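PDB 5ISV: ribosomal-protein-alanine acetyltransferase from Escherichia coli O157:H7, which probably acetylates the N-terminal alanine of ribosomal protein bS18, with acetyl-CoA as the acetyl donor. Local coordinates for residues A[83-88]-A[116-121]; A[102-105]-A[110-113]; A[48-53]-A[73-78]; A[30-35]-A[66-71]; A[39-44]-A[89-94]. All coordinates share one frame; numbering follows the deposited sequence. Where two conformers were deposited one is given.

Contact 1: A[83-88]-A[116-121]; sequences ALLEHL and ESLGFN
Leu118 reaches with its forked end towards Leu85 and Glu86, joining the close of helix 109-117 to the flank of helix 80-94, two helices of the GNAT fold. The side chain of Leu118 stands roughly at right angles to each of the two it meets, and its methyls divide the work. CD1 of Leu118 goes to the apolar partner, 4.0 Å from Leu85 CD1, and also touches the CB of the same leucine. CD2 of Leu118 turns to the glutamate, 4.1 Å from Glu86 CG. Glu86 lies at the exposed border, its chain extended beyond CG, so that its CG and one carboxylate oxygen border the methyl. The first torsion of Leu118, -63°, sets CG opposite the carbonyl carbon and directs the fork across to the other helix.

Just after Leu118 the chain leaves the helix in a Schellman motif. Gly119 takes a positive phi of 108°, and its N bonds back to Glu116 O at 3.0 Å, which turns the backbone into strand 121-129. Leu85 also lies close to Tyr115, the probable proton donor, and to Ile69 of the predicted acetyl-CoA site, which places the contact beside the predicted active site. At its outer limit, Glu86 OE2 rests 3.8 Å from Leu118 CD2, a van der Waals approach of a carboxylate oxygen to a methyl.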
# COMPACT_ATOMS: atom_id res chain seq x y z
N ALA A 83 -6.10 6.67 6.26
CA ALA A 83 -5.58 6.54 7.62
C ALA A 83 -4.42 5.53 7.62
O ALA A 83 -3.41 5.76 8.26
CB ALA A 83 -6.68 6.15 8.62
N LEU A 84 -4.64 4.43 6.92
CA LEU A 84 -3.68 3.36 6.91
C LEU A 84 -2.39 3.79 6.13
O LEU A 84 -1.27 3.58 6.62
CB LEU A 84 -4.36 2.15 6.29
CG LEU A 84 -3.61 0.85 6.38
CD1 LEU A 84 -3.19 0.47 7.78
CD2 LEU A 84 -4.47 -0.28 5.78
N LEU A 85 -2.56 4.49 5.02
CA LEU A 85 -1.43 5.02 4.26
C LEU A 85 -0.65 6.05 5.04
O LEU A 85 0.55 6.02 5.07
CB LEU A 85 -1.93 5.61 2.98
CG LEU A 85 -2.31 4.55 1.96
CD1 LEU A 85 -3.23 5.20 0.95
CD2 LEU A 85 -1.09 3.88 1.28
N GLU A 86 -1.34 6.96 5.72
CA GLU A 86 -0.68 7.94 6.55
C GLU A 86 0.17 7.31 7.68
O GLU A 86 1.30 7.75 7.95
CB GLU A 86 -1.73 8.98 7.07
CG GLU A 86 -2.29 9.88 5.93
CD GLU A 86 -3.55 10.73 6.24
OE1 GLU A 86 -4.30 10.44 7.20
OE2 GLU A 86 -3.81 11.70 5.47
N HIS A 87 -0.38 6.26 8.29
CA HIS A 87 0.32 5.50 9.31
C HIS A 87 1.61 4.90 8.72
O HIS A 87 2.70 5.02 9.30
CB HIS A 87 -0.60 4.40 9.90
CG HIS A 87 0.04 3.67 11.02
ND1 HIS A 87 -0.07 4.08 12.33
CD2 HIS A 87 0.82 2.56 11.04
CE1 HIS A 87 0.62 3.26 13.11
NE2 HIS A 87 1.16 2.32 12.35
N LEU A 88 1.46 4.18 7.59
CA LEU A 88 2.62 3.60 6.88
C LEU A 88 3.69 4.64 6.57
O LEU A 88 4.85 4.44 6.90
CB LEU A 88 2.11 2.89 5.63
CG LEU A 88 3.20 2.42 4.67
CD1 LEU A 88 4.07 1.36 5.36
CD2 LEU A 88 2.55 1.88 3.42
N GLU A 116 -2.12 11.38 -5.27
CA GLU A 116 -1.50 12.66 -5.60
C GLU A 116 -1.63 13.61 -4.41
O GLU A 116 -0.71 14.35 -4.09
CB GLU A 116 -2.15 13.31 -6.77
CG GLU A 116 -2.09 12.63 -8.10
CD GLU A 116 -3.03 13.31 -9.10
OE1 GLU A 116 -4.01 14.07 -8.71
OE2 GLU A 116 -2.78 13.08 -10.29
N SER A 117 -2.79 13.60 -3.76
CA SER A 117 -3.02 14.50 -2.60
C SER A 117 -2.11 14.17 -1.41
O SER A 117 -1.86 15.02 -0.54
CB SER A 117 -4.49 14.49 -2.20
OG SER A 117 -4.79 13.36 -1.39
N LEU A 118 -1.61 12.92 -1.34
CA LEU A 118 -0.64 12.53 -0.34
C LEU A 118 0.81 12.82 -0.70
O LEU A 118 1.70 12.56 0.10
CB LEU A 118 -0.79 11.04 0.00
CG LEU A 118 -2.10 10.60 0.63
CD1 LEU A 118 -2.19 9.09 0.74
CD2 LEU A 118 -2.27 11.23 2.01
N GLY A 119 1.04 13.32 -1.90
CA GLY A 119 2.38 13.71 -2.36
C GLY A 119 2.97 12.80 -3.40
O GLY A 119 4.12 13.04 -3.83
N PHE A 120 2.26 11.75 -3.82
CA PHE A 120 2.82 10.83 -4.85
C PHE A 120 2.89 11.52 -6.23
O PHE A 120 2.00 12.27 -6.57
CB PHE A 120 1.98 9.56 -4.99
CG PHE A 120 2.17 8.54 -3.88
CD1 PHE A 120 1.46 8.64 -2.67
CD2 PHE A 120 3.01 7.43 -4.06
CE1 PHE A 120 1.64 7.68 -1.70
CE2 PHE A 120 3.16 6.49 -3.08
CZ PHE A 120 2.47 6.59 -1.90
N ASN A 121 3.94 11.21 -6.99
CA ASN A 121 4.14 11.71 -8.36
C ASN A 121 4.13 10.49 -9.27
O ASN A 121 4.68 9.47 -8.89
CB ASN A 121 5.51 12.37 -8.50
CG ASN A 121 5.80 13.38 -7.39
OD1 ASN A 121 5.16 14.42 -7.32
ND2 ASN A 121 6.74 13.05 -6.50

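Contact 2: A[102-105]-A[110-113]; sequences LEVR and AAIA
The end of strand 99-105 and the first turns of helix 109-117, joined by a short connection, pass closest where the CA atoms of Val104 and Ile112 stand 7.4 Å apart. Between them both methyls of Val104 are used. CG1 of Val104 meets Ile112 CG1 at 3.8 Å, and CG2 of the valine lies only slightly farther from the same methylene, at 4.1 Å, so the isoleucine chain rests against the fork of the valine with the two side chains meeting at a slant. CG2 of Val104 also looks onto Ala111 CB, a looser approach of 4.4 Å. The valine owes this double use to a first torsion of 55°, which tucks CG1 between its own backbone N and carbonyl carbon and leaves CG2 opposite the N. The CB of Ile112 points across the line of approach, but its extended chain carries CD1 to the strand, where Ile112 CD1 comes within 4.0 Å of Arg105 O. The side chain of Arg105 itself leads away, to Pro131 O and Glu137, with Phe25 as a cation-pi partner.

Alternation along the strand separates two tasks. Val104 faces the helix, whereas Glu103, the predicted proton acceptor, projects from the other face and is salt-bridged to Arg126. Asn108, predicted to bind acetyl-CoA, accepts a hydrogen bond from Ala111 N at the start of the helix. The strand edge beyond this packing is taken by strand 136-145, whose Ile140 and Met142 also touch Val104, while helix 109-117 covers the sheet face beside helix 80-94.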
# COMPACT_ATOMS: atom_id res chain seq x y z
N LEU A 102 4.44 2.59 -5.49
CA LEU A 102 3.26 1.73 -5.71
C LEU A 102 2.91 1.69 -7.17
O LEU A 102 3.43 2.48 -7.97
CB LEU A 102 2.02 2.21 -4.89
CG LEU A 102 1.49 3.61 -5.18
CD1 LEU A 102 0.58 3.69 -6.41
CD2 LEU A 102 0.69 4.12 -3.97
N GLU A 103 2.03 0.76 -7.52
CA GLU A 103 1.55 0.60 -8.87
C GLU A 103 0.01 0.61 -8.82
O GLU A 103 -0.57 0.00 -7.90
CB GLU A 103 2.02 -0.76 -9.38
CG GLU A 103 2.60 -0.77 -10.73
CD GLU A 103 3.38 -2.03 -11.04
OE1 GLU A 103 3.07 -3.10 -10.50
OE2 GLU A 103 4.32 -1.95 -11.85
N VAL A 104 -0.62 1.30 -9.75
CA VAL A 104 -2.07 1.41 -9.76
C VAL A 104 -2.60 1.29 -11.18
O VAL A 104 -2.02 1.84 -12.12
CB VAL A 104 -2.53 2.73 -9.05
CG1 VAL A 104 -1.89 3.95 -9.65
CG2 VAL A 104 -4.04 2.90 -9.05
N ARG A 105 -3.67 0.54 -11.37
CA ARG A 105 -4.39 0.49 -12.64
C ARG A 105 -4.79 1.88 -13.10
O ARG A 105 -5.37 2.65 -12.32
CB ARG A 105 -5.62 -0.41 -12.48
CG ARG A 105 -5.25 -1.86 -12.47
CD ARG A 105 -6.32 -2.75 -11.89
NE ARG A 105 -5.99 -4.16 -12.02
CZ ARG A 105 -6.25 -4.91 -13.09
NH1 ARG A 105 -6.85 -4.39 -14.16
NH2 ARG A 105 -5.88 -6.19 -13.10
N ALA A 110 -9.94 7.71 -9.06
CA ALA A 110 -10.15 8.10 -7.67
C ALA A 110 -8.95 7.78 -6.75
O ALA A 110 -8.56 8.62 -5.94
CB ALA A 110 -11.44 7.45 -7.16
N ALA A 111 -8.38 6.57 -6.86
CA ALA A 111 -7.22 6.22 -6.07
C ALA A 111 -6.03 7.08 -6.50
O ALA A 111 -5.32 7.57 -5.65
CB ALA A 111 -6.87 4.73 -6.16
N ILE A 112 -5.86 7.31 -7.80
CA ILE A 112 -4.74 8.16 -8.30
C ILE A 112 -4.83 9.58 -7.69
O ILE A 112 -3.85 10.12 -7.18
CB ILE A 112 -4.65 8.16 -9.87
CG1 ILE A 112 -4.29 6.76 -10.36
CG2 ILE A 112 -3.71 9.26 -10.39
CD1 ILE A 112 -4.52 6.53 -11.85
N ALA A 113 -6.01 10.17 -7.74
CA ALA A 113 -6.26 11.49 -7.17
C ALA A 113 -5.89 11.53 -5.66
O ALA A 113 -5.19 12.42 -5.20
CB ALA A 113 -7.71 11.84 -7.39

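Contact 3: A[48-53]-A[73-78]; sequences NGKMAA and PDYQRQ
Tyr75 lays its ring over Ala52 and carries its hydroxyl on to Lys50, linking strand 50-60 to the loop that precedes helix 80-94. From CA, the bond to CB of Tyr75 heads for the strand, and a first torsion of -53° places CG opposite the carbonyl carbon. CG of Tyr75 is then the ring atom nearest the alanine, 3.8 Å from Ala52 CB, with CD1 and CD2 on its two sides both at 4.0 Å. The methyl therefore sits over the face of the ring in a CH-pi contact, 3.9 Å from the centroid and 14° off the normal, displaced towards the CG end. Farther out, the ring runs on beyond Ala52 to its hydroxyl, where Tyr75 OH lies 3.8 Å from Lys50 CB. Lys50 bends at chi2, and its ammonium end leads away, so it is the first methylenes of the lysine that border the phenol.

Ala52 belongs to a classic beta bulge, in which it and Ala53 both face Leu45. On the other side, Tyr75 begins a type II turn ending at Gln78, in the loop where GNAT enzymes carry the Q/R-x-x-G-x-G/A signature that embraces the pyrophosphate of coenzyme A. Leu80, on the first turn of helix 80-94, touches both Ala52 and Tyr75, and Gln47 of strand 43-47 also borders the ring, placing the tyrosine between the strand ends and that helix.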
# COMPACT_ATOMS: atom_id res chain seq x y z
N ASN A 48 -14.14 -1.43 15.17
CA ASN A 48 -15.06 -2.11 16.10
C ASN A 48 -14.89 -3.62 16.09
O ASN A 48 -15.85 -4.40 15.96
CB ASN A 48 -16.46 -1.64 15.78
CG ASN A 48 -16.61 -0.13 16.00
OD1 ASN A 48 -15.92 0.49 16.83
ND2 ASN A 48 -17.50 0.47 15.24
N GLY A 49 -13.61 -4.01 16.21
CA GLY A 49 -13.23 -5.38 16.41
C GLY A 49 -13.04 -6.21 15.17
O GLY A 49 -12.57 -7.38 15.27
N LYS A 50 -13.38 -5.67 14.00
CA LYS A 50 -13.29 -6.42 12.76
C LYS A 50 -12.21 -5.79 11.87
O LYS A 50 -12.12 -4.55 11.73
CB LYS A 50 -14.63 -6.36 12.01
CG LYS A 50 -15.81 -6.84 12.84
CD LYS A 50 -15.67 -8.31 13.16
CE LYS A 50 -16.89 -8.79 13.92
NZ LYS A 50 -16.93 -10.26 13.90
N MET A 51 -11.37 -6.63 11.23
CA MET A 51 -10.43 -6.05 10.27
C MET A 51 -11.20 -5.38 9.15
O MET A 51 -12.12 -5.97 8.59
CB MET A 51 -9.54 -7.13 9.73
CG MET A 51 -8.38 -6.53 8.91
SD MET A 51 -7.34 -7.71 8.00
CE MET A 51 -6.61 -8.61 9.37
N ALA A 52 -10.83 -4.13 8.85
CA ALA A 52 -11.49 -3.35 7.82
C ALA A 52 -10.61 -3.03 6.60
O ALA A 52 -11.12 -2.79 5.51
CB ALA A 52 -12.03 -2.08 8.44
N ALA A 53 -9.29 -3.02 6.79
CA ALA A 53 -8.35 -2.72 5.69
C ALA A 53 -6.99 -3.30 6.04
O ALA A 53 -6.67 -3.55 7.19
CB ALA A 53 -8.28 -1.22 5.47
N PRO A 73 -15.40 -3.63 1.32
CA PRO A 73 -16.44 -2.75 0.74
C PRO A 73 -17.49 -2.19 1.71
O PRO A 73 -18.10 -1.17 1.40
CB PRO A 73 -17.11 -3.60 -0.35
CG PRO A 73 -16.62 -4.99 -0.15
CD PRO A 73 -15.33 -4.93 0.62
N ASP A 74 -17.67 -2.83 2.87
CA ASP A 74 -18.55 -2.31 3.94
C ASP A 74 -18.00 -1.06 4.62
O ASP A 74 -18.71 -0.43 5.42
CB ASP A 74 -18.73 -3.36 5.04
CG ASP A 74 -19.66 -4.47 4.64
OD1 ASP A 74 -20.32 -4.39 3.58
OD2 ASP A 74 -19.74 -5.44 5.43
N TYR A 75 -16.75 -0.71 4.34
CA TYR A 75 -16.03 0.35 4.99
C TYR A 75 -15.49 1.42 4.02
O TYR A 75 -14.63 2.20 4.41
CB TYR A 75 -14.96 -0.25 5.93
CG TYR A 75 -15.48 -1.30 6.96
CD1 TYR A 75 -15.56 -2.67 6.66
CD2 TYR A 75 -15.82 -0.93 8.25
CE1 TYR A 75 -15.99 -3.63 7.60
CE2 TYR A 75 -16.24 -1.87 9.20
CZ TYR A 75 -16.32 -3.22 8.88
OH TYR A 75 -16.81 -4.10 9.91
N GLN A 76 -16.08 1.52 2.82
CA GLN A 76 -15.64 2.51 1.81
C GLN A 76 -16.05 3.96 2.16
O GLN A 76 -17.06 4.21 2.78
CB GLN A 76 -16.22 2.18 0.46
CG GLN A 76 -15.53 0.99 -0.20
CD GLN A 76 -16.15 0.49 -1.50
OE1 GLN A 76 -15.49 -0.26 -2.24
NE2 GLN A 76 -17.41 0.85 -1.79
N ARG A 77 -15.24 4.91 1.70
CA ARG A 77 -15.44 6.36 1.87
C ARG A 77 -15.41 6.79 3.33
O ARG A 77 -15.95 7.85 3.67
CB ARG A 77 -16.70 6.86 1.11
CG ARG A 77 -16.73 6.56 -0.40
CD ARG A 77 -17.92 7.25 -1.09
NE ARG A 77 -19.27 6.98 -0.51
CZ ARG A 77 -20.08 6.00 -0.93
NH1 ARG A 77 -19.71 5.14 -1.88
NH2 ARG A 77 -21.29 5.84 -0.40
N GLN A 78 -14.76 5.99 4.18
CA GLN A 78 -14.68 6.28 5.61
C GLN A 78 -13.29 6.73 6.00
O GLN A 78 -12.95 6.76 7.17
CB GLN A 78 -15.03 5.05 6.42
CG GLN A 78 -16.45 4.63 6.16
CD GLN A 78 -17.43 5.73 6.48
OE1 GLN A 78 -18.25 6.11 5.65
NE2 GLN A 78 -17.35 6.23 7.70

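Contact 4: A[30-35]-A[66-71]; sequences KTFASN and LFNIAV
A classic beta bulge in strand 63-71, where Phe67 and Asn68 both face Ile56, supplies the two residues that meet Phe32 of helix 29-34 and Asn35, the first residue beyond it. Such a bulge is a hallmark of this central GNAT strand, which continues into Ile69, Ala70 and Val71 of the predicted acetyl-CoA site. The main touch is between the amide of Asn35 and the ring of Phe67, side chains that stand at about a right angle. Asn35 OD1 comes obliquely to the ring, 3.3 Å from Phe67 CD2 and 3.6 Å from Phe67 CG, with amide and ring planes 47° apart.

Both ends of that buried amide are held. ND2 of Asn35 gives a nearly straight bond (162°) to Thr31 O, 3.1 Å away, arriving from above the carbonyl plane, while OD1 is hydrogen-bonded to Tyr40 OH. The bond to Thr31 settles which end is nitrogen and leaves the oxygen on the side of Phe67. One residue along the bulge, Asn68 gives its ND2 to Glu19 of helix 12-22. The same nitrogen lies obliquely to the ring of the buried Phe32, with Asn68 ND2 4.4 Å from Phe32 CZ.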
# COMPACT_ATOMS: atom_id res chain seq x y z
N LYS A 30 -1.61 -18.31 -1.46
CA LYS A 30 -0.17 -18.49 -1.60
C LYS A 30 0.55 -17.17 -1.84
O LYS A 30 1.65 -16.97 -1.31
CB LYS A 30 0.12 -19.48 -2.72
CG LYS A 30 -0.04 -20.94 -2.32
CD LYS A 30 0.90 -21.85 -3.12
CE LYS A 30 0.64 -21.81 -4.63
NZ LYS A 30 1.84 -22.15 -5.46
N THR A 31 -0.06 -16.26 -2.59
CA THR A 31 0.54 -14.92 -2.76
C THR A 31 0.62 -14.17 -1.44
O THR A 31 1.64 -13.57 -1.10
CB THR A 31 -0.20 -14.01 -3.77
OG1 THR A 31 -0.19 -14.64 -5.04
CG2 THR A 31 0.51 -12.68 -3.94
N PHE A 32 -0.48 -14.21 -0.66
CA PHE A 32 -0.41 -13.60 0.67
C PHE A 32 0.67 -14.17 1.55
O PHE A 32 1.40 -13.43 2.19
CB PHE A 32 -1.73 -13.71 1.44
CG PHE A 32 -2.71 -12.56 1.22
CD1 PHE A 32 -2.56 -11.32 1.81
CD2 PHE A 32 -3.78 -12.76 0.38
CE1 PHE A 32 -3.49 -10.31 1.61
CE2 PHE A 32 -4.73 -11.77 0.19
CZ PHE A 32 -4.55 -10.53 0.77
N ALA A 33 0.74 -15.49 1.64
CA ALA A 33 1.82 -16.15 2.39
C ALA A 33 3.24 -15.81 1.91
O ALA A 33 4.22 -15.87 2.67
CB ALA A 33 1.64 -17.65 2.29
N SER A 34 3.37 -15.52 0.65
CA SER A 34 4.68 -15.16 0.07
C SER A 34 5.10 -13.75 0.48
O SER A 34 6.29 -13.46 0.63
CB SER A 34 4.60 -15.26 -1.45
OG SER A 34 4.46 -16.61 -1.86
N ASN A 35 4.13 -12.87 0.68
CA ASN A 35 4.39 -11.46 0.93
C ASN A 35 4.38 -11.12 2.44
O ASN A 35 3.60 -10.24 2.91
CB ASN A 35 3.40 -10.61 0.11
CG ASN A 35 3.83 -10.37 -1.33
OD1 ASN A 35 4.69 -9.52 -1.64
ND2 ASN A 35 3.25 -11.16 -2.24
N LEU A 66 4.76 -0.69 -1.96
CA LEU A 66 3.42 -1.14 -1.58
C LEU A 66 3.02 -2.25 -2.58
O LEU A 66 2.88 -1.99 -3.79
CB LEU A 66 2.43 0.02 -1.63
CG LEU A 66 1.00 -0.29 -1.20
CD1 LEU A 66 0.90 -0.58 0.29
CD2 LEU A 66 0.10 0.86 -1.63
N PHE A 67 2.90 -3.48 -2.11
CA PHE A 67 2.52 -4.62 -2.93
C PHE A 67 0.99 -4.71 -3.07
O PHE A 67 0.51 -5.23 -4.07
CB PHE A 67 3.13 -5.93 -2.42
CG PHE A 67 4.48 -6.23 -3.05
CD1 PHE A 67 5.60 -5.48 -2.72
CD2 PHE A 67 4.59 -7.22 -4.00
CE1 PHE A 67 6.84 -5.70 -3.34
CE2 PHE A 67 5.83 -7.49 -4.59
CZ PHE A 67 6.94 -6.74 -4.24
N ASN A 68 0.22 -4.28 -2.02
CA ASN A 68 -1.22 -4.40 -2.08
C ASN A 68 -1.82 -3.59 -0.93
O ASN A 68 -1.22 -3.50 0.10
CB ASN A 68 -1.63 -5.86 -1.92
CG ASN A 68 -3.06 -6.13 -2.38
OD1 ASN A 68 -3.72 -5.28 -2.94
ND2 ASN A 68 -3.54 -7.34 -2.12
N ILE A 69 -2.99 -3.04 -1.21
CA ILE A 69 -3.80 -2.40 -0.16
C ILE A 69 -5.23 -2.65 -0.54
O ILE A 69 -5.58 -2.68 -1.70
CB ILE A 69 -3.47 -0.89 -0.06
CG1 ILE A 69 -4.20 -0.21 1.13
CG2 ILE A 69 -3.75 -0.17 -1.39
CD1 ILE A 69 -3.67 1.18 1.47
N ALA A 70 -6.08 -2.84 0.48
CA ALA A 70 -7.53 -3.03 0.26
C ALA A 70 -8.29 -2.55 1.45
O ALA A 70 -7.82 -2.62 2.59
CB ALA A 70 -7.90 -4.50 -0.02
N VAL A 71 -9.48 -2.05 1.14
CA VAL A 71 -10.49 -1.73 2.18
C VAL A 71 -11.73 -2.57 1.90
O VAL A 71 -12.22 -2.63 0.78
CB VAL A 71 -10.83 -0.22 2.21
CG1 VAL A 71 -12.01 0.06 3.15
CG2 VAL A 71 -9.65 0.61 2.70

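Contact 5: A[39-44]-A[89-94]; sequences RYLNFQ and IDELEK
The run into strand 43-47 passes along the last turns of helix 80-94, nearest where the CA atoms of Leu41 and Leu92 are 8.9 Å apart, a gap that side chains fill from both directions. Leu41 bridges most of it. A first torsion of -169° swings its CG opposite the backbone N and out to the helix, where a single methyl, CD2, serves two partners at equal distance: Glu91 CG and Leu92 CD2, each 3.8 Å from Leu41 CD2. The two leucines slide past each other in opposite directions, whereas Leu41 meets the glutamate chain at about a right angle.

This is the helix that follows the acetyl-CoA-binding strand in GNAT enzymes, and here it packs across the face of the N-terminal half of the sheet. Phe43, the first residue of strand 43-47, adds the next contact along: its ring presents an edge, with Phe43 CZ 4.1 Å from Glu91 CG, and the two side chains cross at about a right angle. His87, one helical turn before Glu91, also meets Phe43, in a T-shaped arrangement of the rings.

Glu91 thus works with its aliphatic part. In the conformer described, the chain bends at chi2 (50°), so that the methylene stays against Leu41 and Phe43 while the carboxylate turns off to cationic partners. OE2 is in a salt bridge with Arg95 just beyond the segment, and OE1 lies in a long ion pair with Lys94, its NZ 3.8 Å from Glu91 OE1.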
# COMPACT_ATOMS: atom_id res chain seq x y z
N ARG A 39 11.49 -8.59 5.67
CA ARG A 39 11.52 -7.35 4.86
C ARG A 39 10.18 -6.62 4.82
O ARG A 39 10.10 -5.45 4.42
CB ARG A 39 12.01 -7.56 3.44
CG ARG A 39 11.34 -8.60 2.59
CD ARG A 39 12.04 -8.73 1.24
NE ARG A 39 13.50 -8.88 1.36
CZ ARG A 39 14.18 -10.04 1.32
NH1 ARG A 39 13.57 -11.21 1.16
NH2 ARG A 39 15.49 -10.02 1.44
N TYR A 40 9.12 -7.26 5.29
CA TYR A 40 7.80 -6.65 5.25
C TYR A 40 7.51 -5.76 6.45
O TYR A 40 7.96 -6.01 7.53
CB TYR A 40 6.74 -7.72 5.05
CG TYR A 40 6.75 -8.19 3.62
CD1 TYR A 40 7.69 -9.13 3.18
CD2 TYR A 40 5.88 -7.66 2.68
CE1 TYR A 40 7.71 -9.53 1.87
CE2 TYR A 40 5.89 -8.06 1.34
CZ TYR A 40 6.83 -8.99 0.94
OH TYR A 40 6.92 -9.36 -0.41
N LEU A 41 6.73 -4.73 6.17
CA LEU A 41 6.15 -3.84 7.20
C LEU A 41 4.68 -3.74 6.88
O LEU A 41 4.24 -2.75 6.29
CB LEU A 41 6.85 -2.47 7.17
CG LEU A 41 6.56 -1.52 8.35
CD1 LEU A 41 7.10 -2.09 9.64
CD2 LEU A 41 7.15 -0.14 8.10
N ASN A 42 3.94 -4.78 7.29
CA ASN A 42 2.53 -4.92 6.92
C ASN A 42 1.65 -4.42 8.08
O ASN A 42 1.94 -4.68 9.24
CB ASN A 42 2.23 -6.41 6.67
CG ASN A 42 2.96 -6.94 5.44
OD1 ASN A 42 3.40 -6.15 4.61
ND2 ASN A 42 3.08 -8.24 5.30
N PHE A 43 0.56 -3.79 7.72
CA PHE A 43 -0.38 -3.15 8.71
C PHE A 43 -1.80 -3.55 8.41
O PHE A 43 -2.19 -3.80 7.27
CB PHE A 43 -0.25 -1.61 8.67
CG PHE A 43 1.06 -1.10 9.20
CD1 PHE A 43 1.38 -1.22 10.56
CD2 PHE A 43 2.00 -0.52 8.33
CE1 PHE A 43 2.57 -0.76 11.06
CE2 PHE A 43 3.20 -0.07 8.82
CZ PHE A 43 3.50 -0.20 10.17
N GLN A 44 -2.63 -3.49 9.48
CA GLN A 44 -4.07 -3.71 9.38
C GLN A 44 -4.77 -2.60 10.15
O GLN A 44 -4.17 -2.01 11.05
CB GLN A 44 -4.44 -5.06 9.98
CG GLN A 44 -4.07 -5.20 11.47
CD GLN A 44 -4.63 -6.43 12.13
OE1 GLN A 44 -5.80 -6.74 11.96
NE2 GLN A 44 -3.80 -7.15 12.87
N ILE A 89 3.26 5.73 5.98
CA ILE A 89 4.17 6.82 5.62
C ILE A 89 4.92 7.35 6.84
O ILE A 89 6.15 7.52 6.82
CB ILE A 89 3.47 7.92 4.83
CG1 ILE A 89 2.98 7.38 3.46
CG2 ILE A 89 4.36 9.17 4.71
CD1 ILE A 89 1.94 8.19 2.71
N ASP A 90 4.16 7.61 7.93
CA ASP A 90 4.78 8.06 9.15
C ASP A 90 5.83 7.08 9.73
O ASP A 90 6.92 7.49 10.15
CB ASP A 90 3.72 8.40 10.23
CG ASP A 90 4.27 9.36 11.24
OD1 ASP A 90 4.70 10.46 10.81
OD2 ASP A 90 4.31 9.01 12.43
N GLU A 91 5.49 5.80 9.75
CA GLU A 91 6.41 4.79 10.23
C GLU A 91 7.65 4.70 9.33
O GLU A 91 8.77 4.65 9.83
CB GLU A 91 5.74 3.42 10.28
CG GLU A 91 6.64 2.39 10.92
CD GLU A 91 7.21 2.84 12.26
OE1 GLU A 91 6.43 3.27 13.16
OE2 GLU A 91 8.44 2.74 12.43
N LEU A 92 7.45 4.73 8.02
CA LEU A 92 8.59 4.76 7.10
C LEU A 92 9.49 5.98 7.31
O LEU A 92 10.71 5.84 7.34
CB LEU A 92 8.13 4.66 5.68
CG LEU A 92 7.40 3.41 5.21
CD1 LEU A 92 6.80 3.64 3.86
CD2 LEU A 92 8.27 2.16 5.24
N GLU A 93 8.89 7.15 7.55
CA GLU A 93 9.64 8.36 7.81
C GLU A 93 10.47 8.21 9.10
O GLU A 93 11.63 8.58 9.16
CB GLU A 93 8.70 9.58 7.86
CG GLU A 93 9.40 10.92 7.70
CD GLU A 93 9.97 11.49 8.98
OE1 GLU A 93 9.72 10.93 10.08
OE2 GLU A 93 10.67 12.50 8.90
N LYS A 94 9.85 7.67 10.16
CA LYS A 94 10.61 7.42 11.39
C LYS A 94 11.85 6.55 11.20
O LYS A 94 12.85 6.71 11.89
CB LYS A 94 9.70 6.79 12.47
CG LYS A 94 8.71 7.79 13.07
CD LYS A 94 7.95 7.26 14.28
CE LYS A 94 6.52 6.89 13.93
NZ LYS A 94 5.78 6.43 15.15

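How the contacts relate
Helix 80-94 carries both contact 1 and contact 5, whose centres are 12 Å apart; Phe43 of contact 5 packs on Leu84 and Leu88 of contact 1. Contacts 1 and 2 share helix 109-117, and Phe120 CE2 closes on Leu102 CD2 at 3.5 Å. Strand 63-71 of contact 4 lies at the middle: Ile69 CD1 is 3.7 Å from Leu85 CG of contact 1, Leu66 packs on Leu102 of contact 2, and Val71 on Ala53 of contact 3. A probable hydrogen bond from Asn42 ND2 to Asn35 O, 3.2 Å, joins contacts 5 and 4. The end of strand 63-71, residues 69-71, predicted to bind acetyl-CoA, thus runs between contacts 1 and 3, with the probable acceptor Glu103 in contact 2.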